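Local coordinates for protein titin (Homo sapiens, PDB 3LCY) that serves as a giant scaffolding and elastic protein of the muscle sarcomere, represented by two tandem immunoglobulin domains from its A-band part, at residues Glu6-Lys12 against Ser28-Arg34; Glu71-Glu75 against Tyr127-Pro131; Ser147-Thr151 against Leu161-Asn165. Numbering follows the deposited sequence.

Contact 1: residues Glu6-Lys12 against Ser28-Arg34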
ATOM      1  N   GLU A   6      33.207  20.640   2.228  1.00 78.02           N
ATOM      2  CA  GLU A   6      32.084  20.956   1.394  1.00 73.76           C
ATOM      3  C   GLU A   6      30.925  20.176   1.962  1.00 70.02           C
ATOM      4  O   GLU A   6      31.036  18.981   2.193  1.00 70.72           O
ATOM      5  CB  GLU A   6      32.384  20.557  -0.041  1.00 72.78           C
ATOM      6  CG  GLU A   6      33.777  20.956  -0.469  1.00 73.58           C
ATOM      7  CD  GLU A   6      34.016  20.794  -1.948  1.00 75.30           C
ATOM      8  OE1 GLU A   6      35.190  20.660  -2.349  1.00 74.39           O
ATOM      9  OE2 GLU A   6      33.036  20.803  -2.713  1.00 77.06           O
ATOM     10  N   ALA A   7      29.811  20.858   2.191  1.00 64.52           N
ATOM     11  CA  ALA A   7      28.630  20.215   2.736  1.00 57.41           C
ATOM     12  C   ALA A   7      28.148  19.299   1.649  1.00 51.78           C
ATOM     13  O   ALA A   7      28.439  19.515   0.486  1.00 51.45           O
ATOM     14  CB  ALA A   7      27.579  21.229   3.083  1.00 58.22           C
ATOM     15  N   PRO A   8      27.416  18.266   2.016  1.00 47.53           N
ATOM     16  CA  PRO A   8      26.933  17.337   1.002  1.00 43.77           C
ATOM     17  C   PRO A   8      26.087  18.037  -0.056  1.00 45.26           C
ATOM     18  O   PRO A   8      25.177  18.790   0.249  1.00 48.65           O
ATOM     19  CB  PRO A   8      26.077  16.371   1.814  1.00 42.36           C
ATOM     20  CG  PRO A   8      26.593  16.458   3.164  1.00 45.72           C
ATOM     21  CD  PRO A   8      26.994  17.869   3.360  1.00 47.53           C
ATOM     22  N   GLY A   9      26.409  17.756  -1.307  1.00 42.68           N
ATOM     23  CA  GLY A   9      25.722  18.327  -2.442  1.00 41.11           C
ATOM     24  C   GLY A   9      25.095  17.235  -3.268  1.00 40.09           C
ATOM     25  O   GLY A   9      25.702  16.204  -3.499  1.00 39.39           O
ATOM     26  N   ILE A  10      23.873  17.457  -3.709  1.00 38.39           N
ATOM     27  CA  ILE A  10      23.191  16.463  -4.502  1.00 36.65           C
ATOM     28  C   ILE A  10      23.599  16.540  -5.962  1.00 35.55           C
ATOM     29  O   ILE A  10      23.476  17.573  -6.584  1.00 30.96           O
ATOM     30  CB  ILE A  10      21.666  16.624  -4.351  1.00 36.05           C
ATOM     31  CG1 ILE A  10      21.252  16.274  -2.923  1.00 34.97           C
ATOM     32  CG2 ILE A  10      20.931  15.757  -5.332  1.00 30.34           C
ATOM     33  CD1 ILE A  10      19.986  16.903  -2.474  1.00 33.78           C
ATOM     34  N   ARG A  11      24.096  15.427  -6.499  1.00 39.30           N
ATOM     35  CA  ARG A  11      24.483  15.344  -7.904  1.00 40.50           C
ATOM     36  C   ARG A  11      23.303  14.781  -8.665  1.00 37.29           C
ATOM     37  O   ARG A  11      22.912  15.294  -9.691  1.00 40.43           O
ATOM     38  CB  ARG A  11      25.702  14.462  -8.086  1.00 42.09           C
ATOM     39  CG  ARG A  11      26.979  15.152  -7.753  1.00 44.65           C
ATOM     40  CD  ARG A  11      27.405  16.037  -8.884  1.00 49.23           C
ATOM     41  NE  ARG A  11      28.530  16.883  -8.522  1.00 52.97           N
ATOM     42  CZ  ARG A  11      29.800  16.519  -8.607  1.00 57.62           C
ATOM     43  NH1 ARG A  11      30.128  15.312  -9.020  1.00 56.79           N
ATOM     44  NH2 ARG A  11      30.744  17.363  -8.263  1.00 62.14           N
ATOM     45  N   LYS A  12      22.738  13.720  -8.123  1.00 35.29           N
ATOM     46  CA  LYS A  12      21.553  13.092  -8.649  1.00 33.03           C
ATOM     47  C   LYS A  12      20.624  12.916  -7.470  1.00 29.40           C
ATOM     48  O   LYS A  12      20.974  12.298  -6.492  1.00 27.29           O
ATOM     49  CB  LYS A  12      21.904  11.750  -9.275  1.00 36.45           C
ATOM     50  CG  LYS A  12      20.742  10.987  -9.862  1.00 41.95           C
ATOM     51  CD  LYS A  12      20.199   9.950  -8.890  1.00 46.56           C
ATOM     52  CE  LYS A  12      18.900   9.342  -9.394  1.00 48.95           C
ATOM     53  NZ  LYS A  12      18.289   8.407  -8.432  1.00 46.73           N
ATOM     54  N   SER A  28      18.180   4.965  -5.235  1.00 25.71           N
ATOM     55  CA  SER A  28      19.538   5.490  -5.279  1.00 30.42           C
ATOM     56  C   SER A  28      19.602   7.004  -5.453  1.00 31.87           C
ATOM     57  O   SER A  28      18.657   7.631  -5.931  1.00 32.11           O
ATOM     58  CB  SER A  28      20.332   4.805  -6.394  1.00 30.26           C
ATOM     59  OG  SER A  28      21.680   5.236  -6.403  1.00 37.68           O
ATOM     60  N   CYS A  29      20.735   7.580  -5.062  1.00 28.59           N
ATOM     61  CA  CYS A  29      20.979   9.006  -5.224  1.00 28.71           C
ATOM     62  C   CYS A  29      22.475   9.286  -5.131  1.00 30.94           C
ATOM     63  O   CYS A  29      23.227   8.499  -4.555  1.00 27.98           O
ATOM     64  CB  CYS A  29      20.228   9.808  -4.160  1.00 27.24           C
ATOM     65  SG  CYS A  29      20.837   9.557  -2.477  1.00 26.75           S
ATOM     66  N   GLN A  30      22.940  10.414  -5.645  1.00 31.61           N
ATOM     67  CA  GLN A  30      24.323  10.813  -5.507  1.00 30.37           C
ATOM     68  C   GLN A  30      24.507  12.079  -4.747  1.00 31.02           C
ATOM     69  O   GLN A  30      24.030  13.082  -5.135  1.00 32.50           O
ATOM     70  CB  GLN A  30      24.915  11.052  -6.854  1.00 33.39           C
ATOM     71  CG  GLN A  30      24.623  10.043  -7.810  1.00 38.27           C
ATOM     72  CD  GLN A  30      25.697   9.931  -8.771  1.00 48.19           C
ATOM     73  OE1 GLN A  30      26.637  10.671  -8.727  1.00 49.95           O
ATOM     74  NE2 GLN A  30      25.591   8.992  -9.652  1.00 54.16           N
ATOM     75  N   ILE A  31      25.254  12.012  -3.672  1.00 30.49           N
ATOM     76  CA  ILE A  31      25.582  13.141  -2.848  1.00 28.09           C
ATOM     77  C   ILE A  31      27.069  13.178  -2.558  1.00 34.74           C
ATOM     78  O   ILE A  31      27.645  12.228  -2.129  1.00 36.82           O
ATOM     79  CB  ILE A  31      24.824  13.083  -1.558  1.00 26.85           C
ATOM     80  CG1 ILE A  31      23.344  12.904  -1.832  1.00 24.78           C
ATOM     81  CG2 ILE A  31      25.035  14.302  -0.794  1.00 24.85           C
ATOM     82  CD1 ILE A  31      22.559  12.382  -0.714  1.00 23.12           C
ATOM     83  N   VAL A  32      27.684  14.317  -2.834  1.00 39.87           N
ATOM     84  CA  VAL A  32      29.113  14.477  -2.639  1.00 40.96           C
ATOM     85  C   VAL A  32      29.468  15.540  -1.614  1.00 46.47           C
ATOM     86  O   VAL A  32      28.869  16.605  -1.579  1.00 51.09           O
ATOM     87  CB  VAL A  32      29.801  14.800  -3.970  1.00 39.38           C
ATOM     88  CG1 VAL A  32      29.743  13.605  -4.891  1.00 38.18           C
ATOM     89  CG2 VAL A  32      29.139  15.983  -4.624  1.00 38.13           C
ATOM     90  N   GLY A  33      30.449  15.231  -0.772  1.00 48.03           N
ATOM     91  CA  GLY A  33      30.900  16.147   0.253  1.00 48.65           C
ATOM     92  C   GLY A  33      32.298  15.831   0.694  1.00 48.84           C
ATOM     93  O   GLY A  33      32.755  14.758   0.452  1.00 49.70           O
ATOM     94  N   ARG A  34      32.975  16.777   1.316  1.00 51.15           N
ATOM     95  CA  ARG A  34      34.263  16.560   1.931  1.00 51.19           C
ATOM     96  C   ARG A  34      34.162  17.165   3.271  1.00 48.51           C
ATOM     97  O   ARG A  34      33.939  18.323   3.388  1.00 50.61           O
ATOM     98  CB  ARG A  34      35.320  17.289   1.178  1.00 56.90           C
ATOM     99  CG  ARG A  34      35.623  16.729  -0.149  1.00 62.91           C
ATOM    100  CD  ARG A  34      36.096  17.817  -1.047  1.00 72.64           C
ATOM    101  NE  ARG A  34      36.388  17.356  -2.380  1.00 79.06           N
ATOM    102  CZ  ARG A  34      37.603  17.342  -2.901  1.00 83.59           C
ATOM    103  NH1 ARG A  34      38.632  17.769  -2.184  1.00 83.86           N
ATOM    104  NH2 ARG A  34      37.791  16.906  -4.134  1.00 86.20           N
TER
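Strand 6-10 is an edge of a four-stranded antiparallel sheet of the first immunoglobulin I-set domain and pairs antiparallel with strand 24-34, consistent with strands A and B of that fold. Gly9 N donates a hydrogen bond to Val32 O at 2.7 Å, and Val32 N returns one to Gly9 O at 2.8 Å. The register slips twice. One slip lies between Glu6 and Gly9. The other is a classic beta bulge, with Arg11 and Lys12 both facing Gln30. Pro8 is buried. Ile31, with chi1 m, lays its CG2 3.5 Å from Pro8 CB. Both residues also touch Ala82 and Val89. Gln30 shares its side of the sheet with Val32. Arg11 folds back with chi1 and chi2 both m, so its guanidinium lies with one face over Val32 CG2. Glu6 OE1 lies 3.5 Å from Arg34 NE, a salt bridge of charge alone, because the oxygen lies well out of the guanidinium plane. Lys12 starts from chi1 t and runs along strand 28-34 until its NZ donates a hydrogen bond to Ser28 O at 2.6 Å.

Contact 2: residues Glu71-Glu75 against Tyr127-Pro131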
ATOM      1  N   GLU A  71       5.330  -6.631   1.595  1.00 30.04           N
ATOM      2  CA  GLU A  71       3.977  -6.200   1.854  1.00 29.37           C
ATOM      3  C   GLU A  71       3.680  -4.858   1.277  1.00 28.48           C
ATOM      4  O   GLU A  71       4.532  -4.124   0.976  1.00 27.00           O
ATOM      5  CB  GLU A  71       3.684  -6.212   3.349  1.00 30.20           C
ATOM      6  CG  GLU A  71       4.445  -5.196   4.118  1.00 35.39           C
ATOM      7  CD  GLU A  71       4.129  -5.144   5.565  1.00 41.79           C
ATOM      8  OE1 GLU A  71       3.307  -5.898   6.024  1.00 47.37           O
ATOM      9  OE2 GLU A  71       4.721  -4.350   6.267  1.00 41.12           O
ATOM     10  N   GLN A  72       2.416  -4.562   1.125  1.00 32.59           N
ATOM     11  CA  GLN A  72       1.954  -3.334   0.540  1.00 30.21           C
ATOM     12  C   GLN A  72       2.421  -2.113   1.254  1.00 27.25           C
ATOM     13  O   GLN A  72       2.583  -1.113   0.683  1.00 27.61           O
ATOM     14  CB  GLN A  72       0.445  -3.337   0.416  1.00 27.59           C
ATOM     15  CG  GLN A  72       0.003  -3.826  -0.880  1.00 30.04           C
ATOM     16  CD  GLN A  72      -1.456  -4.021  -0.991  1.00 34.03           C
ATOM     17  OE1 GLN A  72      -1.981  -4.092  -2.058  1.00 36.49           O
ATOM     18  NE2 GLN A  72      -2.111  -4.108   0.095  1.00 33.57           N
ATOM     19  N   GLU A  73       2.645  -2.245   2.525  1.00 26.76           N
ATOM     20  CA  GLU A  73       3.058  -1.156   3.362  1.00 32.00           C
ATOM     21  C   GLU A  73       4.465  -0.619   3.094  1.00 36.32           C
ATOM     22  O   GLU A  73       4.842   0.380   3.609  1.00 35.18           O
ATOM     23  CB  GLU A  73       2.882  -1.572   4.797  1.00 36.11           C
ATOM     24  CG  GLU A  73       1.489  -1.527   5.250  1.00 41.29           C
ATOM     25  CD  GLU A  73       0.815  -2.849   5.314  1.00 48.23           C
ATOM     26  OE1 GLU A  73       0.046  -3.096   6.236  1.00 48.93           O
ATOM     27  OE2 GLU A  73       1.007  -3.635   4.423  1.00 51.80           O
ATOM     28  N   ASP A  74       5.243  -1.358   2.326  1.00 36.36           N
ATOM     29  CA  ASP A  74       6.589  -1.020   1.930  1.00 30.39           C
ATOM     30  C   ASP A  74       6.590   0.065   0.911  1.00 25.55           C
ATOM     31  O   ASP A  74       7.592   0.613   0.647  1.00 23.23           O
ATOM     32  CB  ASP A  74       7.340  -2.218   1.358  1.00 26.32           C
ATOM     33  CG  ASP A  74       7.616  -3.228   2.338  1.00 24.62           C
ATOM     34  OD1 ASP A  74       7.716  -4.353   1.992  1.00 27.17           O
ATOM     35  OD2 ASP A  74       7.724  -2.916   3.465  1.00 26.93           O
ATOM     36  N   GLU A  75       5.454   0.339   0.325  1.00 22.60           N
ATOM     37  CA  GLU A  75       5.342   1.364  -0.642  1.00 25.59           C
ATOM     38  C   GLU A  75       5.462   2.718   0.023  1.00 24.65           C
ATOM     39  O   GLU A  75       5.396   2.816   1.197  1.00 23.70           O
ATOM     40  CB  GLU A  75       4.026   1.241  -1.372  1.00 28.52           C
ATOM     41  CG  GLU A  75       2.872   1.926  -0.694  1.00 31.89           C
ATOM     42  CD  GLU A  75       1.566   1.335  -0.995  1.00 35.90           C
ATOM     43  OE1 GLU A  75       0.701   1.367  -0.160  1.00 37.02           O
ATOM     44  OE2 GLU A  75       1.403   0.837  -2.061  1.00 38.62           O
ATOM     45  N   TYR A 127      -7.602  -6.784   0.540  1.00 24.49           N
ATOM     46  CA  TYR A 127      -7.094  -7.191  -0.751  1.00 24.52           C
ATOM     47  C   TYR A 127      -5.665  -6.760  -0.983  1.00 24.46           C
ATOM     48  O   TYR A 127      -5.146  -5.891  -0.312  1.00 19.38           O
ATOM     49  CB  TYR A 127      -7.952  -6.606  -1.864  1.00 23.63           C
ATOM     50  CG  TYR A 127      -7.687  -5.154  -2.099  1.00 26.07           C
ATOM     51  CD1 TYR A 127      -6.713  -4.744  -2.978  1.00 25.14           C
ATOM     52  CD2 TYR A 127      -8.394  -4.186  -1.420  1.00 22.98           C
ATOM     53  CE1 TYR A 127      -6.459  -3.433  -3.173  1.00 20.96           C
ATOM     54  CE2 TYR A 127      -8.144  -2.868  -1.624  1.00 20.34           C
ATOM     55  CZ  TYR A 127      -7.179  -2.504  -2.501  1.00 20.49           C
ATOM     56  OH  TYR A 127      -6.923  -1.198  -2.724  1.00 24.09           O
ATOM     57  N   ILE A 128      -5.035  -7.401  -1.948  1.00 26.66           N
ATOM     58  CA  ILE A 128      -3.714  -7.007  -2.355  1.00 24.09           C
ATOM     59  C   ILE A 128      -3.803  -6.618  -3.822  1.00 22.04           C
ATOM     60  O   ILE A 128      -4.213  -7.399  -4.643  1.00 24.13           O
ATOM     61  CB  ILE A 128      -2.694  -8.140  -2.175  1.00 23.68           C
ATOM     62  CG1 ILE A 128      -2.378  -8.337  -0.702  1.00 23.44           C
ATOM     63  CG2 ILE A 128      -1.432  -7.833  -2.909  1.00 21.23           C
ATOM     64  CD1 ILE A 128      -1.523  -9.513  -0.427  1.00 20.57           C
ATOM     65  N   GLY A 129      -3.418  -5.398  -4.143  1.00 19.77           N
ATOM     66  CA  GLY A 129      -3.366  -4.963  -5.513  1.00 19.82           C
ATOM     67  C   GLY A 129      -2.698  -3.633  -5.745  1.00 22.58           C
ATOM     68  O   GLY A 129      -3.106  -2.670  -5.216  1.00 23.09           O
ATOM     69  N   ARG A 130      -1.659  -3.584  -6.565  1.00 23.95           N
ATOM     70  CA  ARG A 130      -1.001  -2.314  -6.864  1.00 22.00           C
ATOM     71  C   ARG A 130      -0.835  -2.187  -8.371  1.00 23.41           C
ATOM     72  O   ARG A 130      -0.391  -3.124  -9.007  1.00 27.17           O
ATOM     73  CB  ARG A 130       0.341  -2.196  -6.146  1.00 22.41           C
ATOM     74  CG  ARG A 130       0.218  -1.909  -4.664  1.00 23.84           C
ATOM     75  CD  ARG A 130      -0.731  -0.755  -4.391  1.00 22.57           C
ATOM     76  NE  ARG A 130      -0.756  -0.389  -2.979  1.00 22.06           N
ATOM     77  CZ  ARG A 130      -1.761  -0.641  -2.153  1.00 19.02           C
ATOM     78  NH1 ARG A 130      -2.840  -1.259  -2.588  1.00 18.14           N
ATOM     79  NH2 ARG A 130      -1.682  -0.271  -0.887  1.00 19.72           N
ATOM     80  N   PRO A 131      -1.199  -1.059  -8.965  1.00 26.13           N
ATOM     81  CA  PRO A 131      -1.744   0.126  -8.298  1.00 28.57           C
ATOM     82  C   PRO A 131      -3.142  -0.128  -7.767  1.00 28.16           C
ATOM     83  O   PRO A 131      -3.769  -1.102  -8.161  1.00 30.34           O
ATOM     84  CB  PRO A 131      -1.817   1.146  -9.430  1.00 31.47           C
ATOM     85  CG  PRO A 131      -1.881   0.333 -10.660  1.00 29.53           C
ATOM     86  CD  PRO A 131      -0.992  -0.822 -10.399  1.00 26.71           C
TER
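Segment 71-75 leaves strand 62-68 and makes a short 3-10 turn before strand 76-83. Glu71 opens the turn, and its O accepts a hydrogen bond from Asp74 N at 3.2 Å. Gln72 points toward strand 121-130 of the second immunoglobulin domain. Its chi2 is t, so the side chain reaches out to place OE1 2.8 Å from Gly129 N, a hydrogen bond. The same OE1 lies over one face of the Arg130 guanidinium. Asp74 is buried and forms a salt bridge with Lys53 of its own domain. Glu75 closes the segment with a two-pronged salt bridge. Arg130 NE reaches Glu75 OE2 at 2.6 Å, and Arg130 NH2 reaches Glu75 OE1 at 3.0 Å. Arg130 NH1 bonds Gly129 O, and NH2 also bonds Glu156 O. The contact thus joins the two domains by polar and charged groups, and the near-straight, in-plane bonds imply that the carboxylate and guanidinium are held in a defined relative orientation.

Contact 3: residues Ser147-Thr151 against Leu161-Asn165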
ATOM      1  N   SER A 147     -25.719   5.433  -1.224  1.00 35.64           N
ATOM      2  CA  SER A 147     -27.054   5.936  -1.015  1.00 40.18           C
ATOM      3  C   SER A 147     -27.320   6.077   0.462  1.00 46.99           C
ATOM      4  O   SER A 147     -26.420   5.975   1.279  1.00 46.70           O
ATOM      5  CB  SER A 147     -28.081   4.992  -1.628  1.00 40.36           C
ATOM      6  OG  SER A 147     -28.067   3.742  -0.993  1.00 40.75           O
ATOM      7  N   GLU A 148     -28.576   6.315   0.788  1.00 51.91           N
ATOM      8  CA  GLU A 148     -29.000   6.478   2.150  1.00 55.59           C
ATOM      9  C   GLU A 148     -28.733   5.247   2.986  1.00 51.03           C
ATOM     10  O   GLU A 148     -28.248   5.365   4.099  1.00 50.13           O
ATOM     11  CB  GLU A 148     -30.496   6.756   2.136  1.00 64.97           C
ATOM     12  CG  GLU A 148     -31.186   6.580   3.457  1.00 72.97           C
ATOM     13  CD  GLU A 148     -30.695   7.567   4.479  1.00 78.33           C
ATOM     14  OE1 GLU A 148     -31.179   7.541   5.625  1.00 80.49           O
ATOM     15  OE2 GLU A 148     -29.818   8.373   4.130  1.00 79.65           O
ATOM     16  N   ASN A 149     -29.041   4.072   2.459  1.00 49.78           N
ATOM     17  CA  ASN A 149     -28.808   2.852   3.222  1.00 52.00           C
ATOM     18  C   ASN A 149     -27.601   2.025   2.809  1.00 49.18           C
ATOM     19  O   ASN A 149     -27.319   0.994   3.394  1.00 50.68           O
ATOM     20  CB  ASN A 149     -30.087   2.023   3.297  1.00 57.55           C
ATOM     21  CG  ASN A 149     -31.217   2.781   3.978  1.00 62.08           C
ATOM     22  OD1 ASN A 149     -31.178   3.033   5.175  1.00 61.78           O
ATOM     23  ND2 ASN A 149     -32.209   3.171   3.210  1.00 63.70           N
ATOM     24  N   ILE A 150     -26.887   2.484   1.799  1.00 43.47           N
ATOM     25  CA  ILE A 150     -25.718   1.774   1.337  1.00 38.64           C
ATOM     26  C   ILE A 150     -24.505   2.668   1.251  1.00 35.51           C
ATOM     27  O   ILE A 150     -24.551   3.727   0.654  1.00 37.97           O
ATOM     28  CB  ILE A 150     -25.940   1.189  -0.035  1.00 34.36           C
ATOM     29  CG1 ILE A 150     -27.033   0.123   0.010  1.00 32.19           C
ATOM     30  CG2 ILE A 150     -24.650   0.633  -0.557  1.00 30.59           C
ATOM     31  CD1 ILE A 150     -26.600  -1.173   0.566  1.00 30.08           C
ATOM     32  N   THR A 151     -23.414   2.230   1.844  1.00 29.22           N
ATOM     33  CA  THR A 151     -22.176   2.997   1.818  1.00 28.90           C
ATOM     34  C   THR A 151     -20.997   2.085   1.514  1.00 29.79           C
ATOM     35  O   THR A 151     -20.914   0.969   2.025  1.00 29.30           O
ATOM     36  CB  THR A 151     -21.931   3.726   3.151  1.00 28.34           C
ATOM     37  OG1 THR A 151     -23.069   4.537   3.466  1.00 31.39           O
ATOM     38  CG2 THR A 151     -20.692   4.606   3.060  1.00 25.23           C
ATOM     39  N   LEU A 161     -18.026  -2.457   2.535  1.00 24.27           N
ATOM     40  CA  LEU A 161     -19.439  -2.255   2.236  1.00 21.30           C
ATOM     41  C   LEU A 161     -20.279  -2.300   3.507  1.00 25.65           C
ATOM     42  O   LEU A 161     -20.266  -3.293   4.234  1.00 27.72           O
ATOM     43  CB  LEU A 161     -19.941  -3.311   1.249  1.00 23.42           C
ATOM     44  CG  LEU A 161     -21.454  -3.350   1.006  1.00 24.48           C
ATOM     45  CD1 LEU A 161     -21.927  -2.063   0.347  1.00 26.11           C
ATOM     46  CD2 LEU A 161     -21.841  -4.552   0.160  1.00 22.72           C
ATOM     47  N   VAL A 162     -21.041  -1.257   3.731  1.00 22.11           N
ATOM     48  CA  VAL A 162     -21.967  -1.201   4.834  1.00 24.20           C
ATOM     49  C   VAL A 162     -23.457  -1.094   4.433  1.00 26.89           C
ATOM     50  O   VAL A 162     -23.862  -0.257   3.709  1.00 30.89           O
ATOM     51  CB  VAL A 162     -21.520  -0.144   5.877  1.00 25.17           C
ATOM     52  CG1 VAL A 162     -21.077   1.047   5.265  1.00 24.24           C
ATOM     53  CG2 VAL A 162     -22.563   0.183   6.776  1.00 28.54           C
ATOM     54  N   MET A 163     -24.263  -1.988   4.930  1.00 23.09           N
ATOM     55  CA  MET A 163     -25.645  -1.991   4.589  1.00 24.13           C
ATOM     56  C   MET A 163     -26.484  -1.708   5.795  1.00 26.65           C
ATOM     57  O   MET A 163     -26.419  -2.377   6.764  1.00 26.67           O
ATOM     58  CB  MET A 163     -26.006  -3.297   3.917  1.00 26.76           C
ATOM     59  CG  MET A 163     -25.533  -3.355   2.496  1.00 29.81           C
ATOM     60  SD  MET A 163     -25.567  -4.888   1.633  1.00 42.82           S
ATOM     61  CE  MET A 163     -25.334  -6.027   2.908  1.00 33.29           C
ATOM     62  N   LYS A 164     -27.284  -0.675   5.714  1.00 29.81           N
ATOM     63  CA  LYS A 164     -28.112  -0.281   6.817  1.00 34.78           C
ATOM     64  C   LYS A 164     -29.442  -0.957   6.823  1.00 39.79           C
ATOM     65  O   LYS A 164     -30.033  -1.112   5.817  1.00 40.14           O
ATOM     66  CB  LYS A 164     -28.341   1.201   6.781  1.00 38.77           C
ATOM     67  CG  LYS A 164     -27.695   1.891   7.890  1.00 50.18           C
ATOM     68  CD  LYS A 164     -27.966   3.364   7.916  1.00 59.66           C
ATOM     69  CE  LYS A 164     -26.911   4.178   7.220  1.00 63.49           C
ATOM     70  NZ  LYS A 164     -27.300   5.611   7.172  1.00 65.87           N
ATOM     71  N   ASN A 165     -29.921  -1.334   7.981  1.00 44.66           N
ATOM     72  CA  ASN A 165     -31.241  -1.889   8.125  1.00 48.87           C
ATOM     73  C   ASN A 165     -31.574  -3.017   7.217  1.00 50.92           C
ATOM     74  O   ASN A 165     -32.474  -2.939   6.426  1.00 52.85           O
ATOM     75  CB  ASN A 165     -32.357  -0.858   8.124  1.00 52.93           C
ATOM     76  CG  ASN A 165     -33.745  -1.507   8.247  1.00 59.90           C
ATOM     77  OD1 ASN A 165     -34.336  -1.886   7.262  1.00 62.98           O
ATOM     78  ND2 ASN A 165     -34.242  -1.639   9.449  1.00 61.19           N
TER
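Ile150 lays its CG2 against Leu161 CD1 at 3.9 Å, on the side of the hairpin that also carries Met163. Leu161 and Met163 are buried. Leu161 also touches Leu144, and Met163 touches Leu121 of the neighbouring strand 121-130. This is the inward side of the pair. Ile150 and Met163 form an antiparallel non-hydrogen-bonded pair, with CA atoms 5.0 Å apart. The next pair, Thr151 with Val162, is hydrogen-bonded in both directions. Val162 N gives to Thr151 O at 2.8 Å, and Thr151 N gives to Val162 O at 3.1 Å. Their side chains meet on the other face, where Thr151 CB is 3.5 Å from Val162 CG1. A further backbone bond lies past the end of the strands, from Lys164 N to Asn149 O at 2.9 Å. This nearly straight bond carries the antiparallel pairing one step into the loop. Lys164 then sends its long side chain back across the gap. Its NZ bonds Glu148 O at 3.2 Å, while its CB lies 3.7 Å from Asn149 OD1. Segment 147-151 also closes on itself, as Ser147 N bonds Ile150 O at 2.8 Å. Strand 158-163 is bonded on its far side to strand 121-130 through Leu161 with Leu123 and Met163 with Leu121. The whole is an antiparallel beta hairpin at the edge of an immunoglobulin I-set sandwich, consistent with its strands D and E.

The three contacts follow one another along the chain and do not touch. Contact 1 lies in the first immunoglobulin domain and contact 3 in the second, on opposite sides of the chain's centre. Their centres are about 54 Å apart. The centre of contact 2 is about 4 Å from the chain's centre, and this contact joins the two domains. Its centre is about 31 Å from that of contact 1 and about 27 Å from that of contact 3. Contacts 2 and 3 reach one sheet, since strands 121-130 and 158-163 are neighbours in it. Contacts 1 and 3 are thus pairings within a domain, whereas contact 2 is part of the junction between the domains.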